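Local structure of fiber protein (Snake adenovirus 1, 4D0U) at residues F109-T113 and S128-V134; L81-A87 and G121-I127. The protein probably forms the trimeric spikes at the capsid vertices and attaches the virion to a host receptor; this chain is the fiber head domain. The protein carries 2 engineered substitutions. All blocks are in the same frame, centred on the assembly; numbering follows the deposited sequence. Where two conformers were deposited one is given.

Contact 1 of 2, residues F109-T113 and S128-V134; sequences FPLGT and SRSLPEV
L111 and R129 meet where the tight turn between strands 105-109 and 112-119 of the fiber head β-sandwich rests on the loop between strands 122-127 and 135-143. Polar contacts run along the turn. R129 reaches back with a chain bent at chi3 (-75°), and its NH1 donates to L111 O at 2.7 Å, the oxygen lying somewhat out of the guanidinium plane. S128 grips T113 twice: its OG accepts from T113 N (3.0 Å), and its N donates to T113 O (2.9 Å). The OG faces T113 N because chi1 (64°) sets it between its own backbone N and carbonyl carbon.

Apolar contacts add to these bonds. V134 CG1 sits over one face of the F109 ring, 3.8 Å from its centroid, a CH-pi contact. L111 CD1 comes within 4.1 Å of P132 CD, and L131 CD2 packs against G112 CA at 3.8 Å. At the trimer interface P110 packs on L106 of the second subunit, and E133 forms a salt bridge with R104 of that same subunit. A water bridges the two segments, accepting from L111 N (2.9 Å) and donating to both E133 O and V134 O.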
loop_
_atom_site.group_PDB
_atom_site.type_symbol
_atom_site.label_atom_id
_atom_site.label_comp_id
_atom_site.label_asym_id
_atom_site.label_seq_id
_atom_site.Cartn_x
_atom_site.Cartn_y
_atom_site.Cartn_z
ATOM N N PHE A 109 -2.541 8.686 -2.675
ATOM C CA PHE A 109 -1.179 8.936 -3.091
ATOM C C PHE A 109 -0.453 9.736 -1.997
ATOM O O PHE A 109 -1.065 10.162 -1.031
ATOM C CB PHE A 109 -1.190 9.754 -4.398
ATOM C CG PHE A 109 -1.774 9.016 -5.565
ATOM C CD1 PHE A 109 -1.038 8.021 -6.216
ATOM C CD2 PHE A 109 -3.072 9.328 -5.991
ATOM C CE1 PHE A 109 -1.566 7.325 -7.298
ATOM C CE2 PHE A 109 -3.613 8.632 -7.067
ATOM C CZ PHE A 109 -2.856 7.642 -7.721
ATOM N N PRO A 110 0.879 9.882 -2.128
ATOM C CA PRO A 110 1.567 10.533 -1.009
ATOM C C PRO A 110 1.081 11.954 -0.717
ATOM O O PRO A 110 1.047 12.329 0.450
ATOM C CB PRO A 110 3.032 10.489 -1.427
ATOM C CG PRO A 110 3.099 9.192 -2.193
ATOM C CD PRO A 110 1.828 9.202 -3.026
ATOM N N LEU A 111 0.682 12.705 -1.747
ATOM C CA LEU A 111 0.327 14.108 -1.565
ATOM C C LEU A 111 -1.153 14.398 -1.742
ATOM O O LEU A 111 -1.564 15.562 -1.652
ATOM C CB LEU A 111 1.157 14.985 -2.532
ATOM C CG LEU A 111 2.682 14.765 -2.499
ATOM C CD1 LEU A 111 3.354 15.776 -3.444
ATOM C CD2 LEU A 111 3.225 14.935 -1.082
ATOM N N GLY A 112 -1.987 13.390 -1.931
ATOM C CA GLY A 112 -3.419 13.691 -2.092
ATOM C C GLY A 112 -4.158 12.417 -2.434
ATOM O O GLY A 112 -3.557 11.335 -2.421
ATOM N N THR A 113 -5.432 12.567 -2.773
ATOM C CA THR A 113 -6.345 11.432 -2.953
ATOM C C THR A 113 -6.962 11.489 -4.336
ATOM O O THR A 113 -7.265 12.570 -4.828
ATOM C CB THR A 113 -7.490 11.510 -1.939
ATOM O OG1 THR A 113 -6.901 11.731 -0.660
ATOM C CG2 THR A 113 -8.208 10.180 -1.899
ATOM N N SER A 128 -8.055 15.304 -5.234
ATOM C CA SER A 128 -8.542 16.106 -4.117
ATOM C C SER A 128 -7.919 17.501 -4.088
ATOM O O SER A 128 -8.493 18.440 -3.496
ATOM C CB SER A 128 -8.228 15.348 -2.820
ATOM O OG SER A 128 -6.815 15.222 -2.660
ATOM N N ARG A 129 -6.755 17.629 -4.705
ATOM C CA ARG A 129 -5.963 18.860 -4.717
ATOM C C ARG A 129 -5.023 18.715 -5.903
ATOM O O ARG A 129 -4.738 17.598 -6.334
ATOM C CB ARG A 129 -5.181 19.055 -3.386
ATOM C CG ARG A 129 -4.120 18.009 -3.112
ATOM C CD ARG A 129 -3.589 18.147 -1.693
ATOM N NE ARG A 129 -2.695 19.286 -1.534
ATOM C CZ ARG A 129 -1.360 19.256 -1.669
ATOM N NH1 ARG A 129 -0.693 18.130 -1.969
ATOM N NH2 ARG A 129 -0.654 20.361 -1.471
ATOM N N SER A 130 -4.518 19.823 -6.451
ATOM C CA SER A 130 -3.472 19.742 -7.435
ATOM C C SER A 130 -2.235 19.049 -6.850
ATOM O O SER A 130 -1.888 19.281 -5.669
ATOM C CB SER A 130 -3.039 21.151 -7.865
ATOM O OG SER A 130 -2.055 21.069 -8.885
ATOM N N LEU A 131 -1.654 18.142 -7.625
ATOM C CA LEU A 131 -0.520 17.323 -7.151
ATOM C C LEU A 131 0.749 17.701 -7.908
ATOM O O LEU A 131 0.859 17.456 -9.100
ATOM C CB LEU A 131 -0.787 15.830 -7.362
ATOM C CG LEU A 131 -2.084 15.311 -6.728
ATOM C CD1 LEU A 131 -2.341 13.896 -7.210
ATOM C CD2 LEU A 131 -2.014 15.334 -5.213
ATOM N N PRO A 132 1.706 18.297 -7.212
ATOM C CA PRO A 132 2.926 18.595 -7.984
ATOM C C PRO A 132 3.648 17.340 -8.456
ATOM O O PRO A 132 4.405 17.398 -9.432
ATOM C CB PRO A 132 3.797 19.373 -6.998
ATOM C CG PRO A 132 3.132 19.287 -5.662
ATOM C CD PRO A 132 1.731 18.764 -5.809
ATOM N N GLU A 133 3.404 16.223 -7.779
ATOM C CA GLU A 133 3.881 14.917 -8.222
ATOM C C GLU A 133 2.885 13.895 -7.694
ATOM O O GLU A 133 2.446 14.010 -6.566
ATOM C CB GLU A 133 5.256 14.633 -7.663
ATOM C CG GLU A 133 5.778 13.288 -8.122
ATOM C CD GLU A 133 7.221 13.073 -7.748
ATOM O OE1 GLU A 133 7.909 14.080 -7.425
ATOM O OE2 GLU A 133 7.689 11.926 -7.818
ATOM N N VAL A 134 2.523 12.929 -8.533
ATOM C CA VAL A 134 1.550 11.907 -8.151
ATOM C C VAL A 134 2.185 10.791 -7.322
ATOM O O VAL A 134 1.686 10.468 -6.228
ATOM C CB VAL A 134 0.872 11.307 -9.398
ATOM C CG1 VAL A 134 -0.058 10.160 -9.002
ATOM C CG2 VAL A 134 0.064 12.375 -10.137
HETATM O O HOH W 1 1.000 12.489 -4.578
#

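Contact 2 of 2, residues L81-A87 and G121-I127. Engineered in segment 121-127: M123 (natural residue Leu), M125 (natural residue Leu).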
loop_
_atom_site.group_PDB
_atom_site.type_symbol
_atom_site.label_atom_id
_atom_site.label_comp_id
_atom_site.label_asym_id
_atom_site.label_seq_id
_atom_site.Cartn_x
_atom_site.Cartn_y
_atom_site.Cartn_z
ATOM N N LEU A 81 -0.275 16.531 -11.610
ATOM C CA LEU A 81 -1.622 16.621 -12.160
ATOM C C LEU A 81 -2.263 17.844 -11.592
ATOM O O LEU A 81 -2.342 18.009 -10.374
ATOM C CB LEU A 81 -2.489 15.440 -11.729
ATOM C CG LEU A 81 -2.722 14.245 -12.607
ATOM C CD1 LEU A 81 -3.712 13.348 -11.872
ATOM C CD2 LEU A 81 -3.247 14.632 -13.986
ATOM N N THR A 82 -2.771 18.682 -12.475
ATOM C CA THR A 82 -3.396 19.901 -12.058
ATOM C C THR A 82 -4.864 19.699 -11.835
ATOM O O THR A 82 -5.444 20.391 -11.000
ATOM C CB THR A 82 -3.150 21.043 -13.068
ATOM O OG1 THR A 82 -3.684 20.685 -14.347
ATOM C CG2 THR A 82 -1.659 21.285 -13.218
ATOM N N GLY A 83 -5.454 18.727 -12.548
ATOM C CA GLY A 83 -6.884 18.463 -12.501
ATOM C C GLY A 83 -7.093 17.014 -12.887
ATOM O O GLY A 83 -6.133 16.250 -12.939
ATOM N N PRO A 84 -8.347 16.617 -13.134
ATOM C CA PRO A 84 -8.635 15.223 -13.445
ATOM C C PRO A 84 -7.828 14.714 -14.626
ATOM O O PRO A 84 -7.570 15.455 -15.599
ATOM C CB PRO A 84 -10.135 15.242 -13.796
ATOM C CG PRO A 84 -10.652 16.370 -12.965
ATOM C CD PRO A 84 -9.586 17.425 -13.036
ATOM N N PHE A 85 -7.397 13.462 -14.508
ATOM C CA PHE A 85 -6.676 12.777 -15.553
ATOM C C PHE A 85 -7.700 11.987 -16.349
ATOM O O PHE A 85 -8.417 11.150 -15.796
ATOM C CB PHE A 85 -5.697 11.790 -14.904
ATOM C CG PHE A 85 -4.940 10.936 -15.885
ATOM C CD1 PHE A 85 -3.885 11.482 -16.623
ATOM C CD2 PHE A 85 -5.293 9.584 -16.079
ATOM C CE1 PHE A 85 -3.168 10.706 -17.523
ATOM C CE2 PHE A 85 -4.578 8.810 -16.991
ATOM C CZ PHE A 85 -3.514 9.379 -17.706
ATOM N N LYS A 86 -7.736 12.232 -17.660
ATOM C CA LYS A 86 -8.661 11.505 -18.555
ATOM C C LYS A 86 -7.875 10.871 -19.690
ATOM O O LYS A 86 -7.043 11.530 -20.315
ATOM C CB LYS A 86 -9.745 12.436 -19.110
ATOM C CG LYS A 86 -10.678 12.989 -18.032
ATOM C CD LYS A 86 -11.727 13.927 -18.607
ATOM C CE LYS A 86 -11.804 15.210 -17.774
ATOM N NZ LYS A 86 -12.884 15.182 -16.735
ATOM N N ALA A 87 -8.090 9.574 -19.907
ATOM C CA ALA A 87 -7.326 8.841 -20.918
ATOM C C ALA A 87 -8.062 7.582 -21.307
ATOM O O ALA A 87 -8.758 6.975 -20.477
ATOM C CB ALA A 87 -5.936 8.485 -20.400
ATOM N N GLY A 121 -14.936 3.145 -21.792
ATOM C CA GLY A 121 -13.498 2.924 -22.027
ATOM C C GLY A 121 -12.606 4.167 -21.901
ATOM O O GLY A 121 -11.458 4.149 -22.341
ATOM N N ILE A 122 -13.143 5.231 -21.303
ATOM C CA ILE A 122 -12.349 6.395 -20.925
ATOM C C ILE A 122 -12.204 6.428 -19.400
ATOM O O ILE A 122 -13.202 6.487 -18.686
ATOM C CB ILE A 122 -12.985 7.709 -21.410
ATOM C CG1 ILE A 122 -13.198 7.657 -22.932
ATOM C CG2 ILE A 122 -12.125 8.906 -21.028
ATOM C CD1 ILE A 122 -11.932 7.466 -23.743
HETATM N N MSE A 123 -10.960 6.369 -18.917
HETATM C CA MSE A 123 -10.699 6.558 -17.473
HETATM C C MSE A 123 -10.813 8.014 -17.121
HETATM O O MSE A 123 -10.269 8.863 -17.839
HETATM C CB MSE A 123 -9.266 6.125 -17.177
HETATM C CG MSE A 123 -8.989 6.443 -15.685
HETATM SE SE MSE A 123 -7.145 6.057 -15.170
HETATM C CE MSE A 123 -7.271 4.089 -15.165
ATOM N N THR A 124 -11.462 8.326 -15.997
ATOM C CA THR A 124 -11.254 9.623 -15.337
ATOM C C THR A 124 -10.722 9.373 -13.957
ATOM O O THR A 124 -11.288 8.562 -13.231
ATOM C CB THR A 124 -12.581 10.406 -15.228
ATOM O OG1 THR A 124 -13.062 10.699 -16.560
ATOM C CG2 THR A 124 -12.410 11.768 -14.491
HETATM N N MSE A 125 -9.653 10.079 -13.578
HETATM C CA MSE A 125 -9.214 10.068 -12.168
HETATM C C MSE A 125 -9.354 11.491 -11.656
HETATM O O MSE A 125 -8.601 12.376 -12.082
HETATM C CB MSE A 125 -7.774 9.557 -11.998
HETATM C CG MSE A 125 -7.560 9.477 -10.463
HETATM SE SE MSE A 125 -5.814 8.705 -10.005
HETATM C CE MSE A 125 -4.862 10.335 -10.354
ATOM N N GLU A 126 -10.320 11.723 -10.764
ATOM C CA GLU A 126 -10.468 13.035 -10.118
ATOM C C GLU A 126 -9.553 13.095 -8.921
ATOM O O GLU A 126 -9.224 12.059 -8.363
ATOM C CB GLU A 126 -11.930 13.289 -9.719
ATOM C CG GLU A 126 -12.815 13.333 -10.964
ATOM C CD GLU A 126 -14.254 13.693 -10.686
ATOM O OE1 GLU A 126 -15.027 12.808 -10.301
ATOM O OE2 GLU A 126 -14.634 14.843 -10.937
ATOM N N ILE A 127 -9.105 14.298 -8.572
ATOM C CA ILE A 127 -8.108 14.461 -7.494
ATOM C C ILE A 127 -8.532 15.492 -6.455
ATOM O O ILE A 127 -9.266 16.445 -6.744
ATOM C CB ILE A 127 -6.718 14.835 -8.053
ATOM C CG1 ILE A 127 -6.747 16.214 -8.760
ATOM C CG2 ILE A 127 -6.194 13.690 -8.942
ATOM C CD1 ILE A 127 -5.408 16.625 -9.360
HETATM O O HOH W 2 -14.736 12.922 -16.883
#
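An antiparallel strand pair forms one margin of a four-stranded sheet in the fiber head: strand 85-88 is its outermost member within the chain and lies against strand 122-127, the segment axes 4.7 Å apart. Two hydrogen-bonded pairs flank a non-hydrogen-bonded one. In the first, F85 N donates to M125 O (2.9 Å) and M125 N to F85 O; in the second, A87 and M123 exchange bonds in the same manner. Between them K86 and T124 bring their CA atoms to 4.5 Å, and K86 CA makes a CA-H...O contact with M123 O.

The side chains of K86 and T124 run side by side on the face they share, pointing the same way. K86 CG lies 3.6 Å from T124 OG1, and the bent end of the lysine lets NZ donate to a water that also bonds T124 OG1.

F85, A87, M123 and M125 point to the other face. Both methionines are engineered selenomethionines replacing natural leucines. M123 CG is anti to the backbone N (chi1 176°), and its selenium reaches the edge of the F85 ring, 4.1 Å from CD2, a Met-aromatic contact. M125 CE touches L81 CD1 at 3.6 Å. Nearby, I127 CD1 lies 3.5 Å from L81 O.

This inner face packs against the second sheet: F85 meets F56 of strand 55-65 and L48 of strand 40-49, while M123 lies on F58. On its other edge, strand 122-127 bonds to strand 112-119 through T124 with S117 and E126 with I115.

Overall arrangement
The two contacts are consecutive along the chain at one end, I127 leading directly into S128, and both reach the sheet in which strands 112-119 and 122-127 are neighbours. Contact 2 is regular sheet pairing, with one face turned into the sandwich core and the other carrying polar groups. Contact 1 lies farther from the chain centre and joins a turn to an irregular loop, mixing side-chain-to-backbone bonds, one backbone-to-backbone bond, a bridging water and apolar contacts; unlike contact 2, it also reaches other subunits. Their centres are 13 Å apart, yet they touch: L131 N probably bonds L81 O at 2.8 Å, and F109 CE2 packs on M125 SE at 3.7 Å.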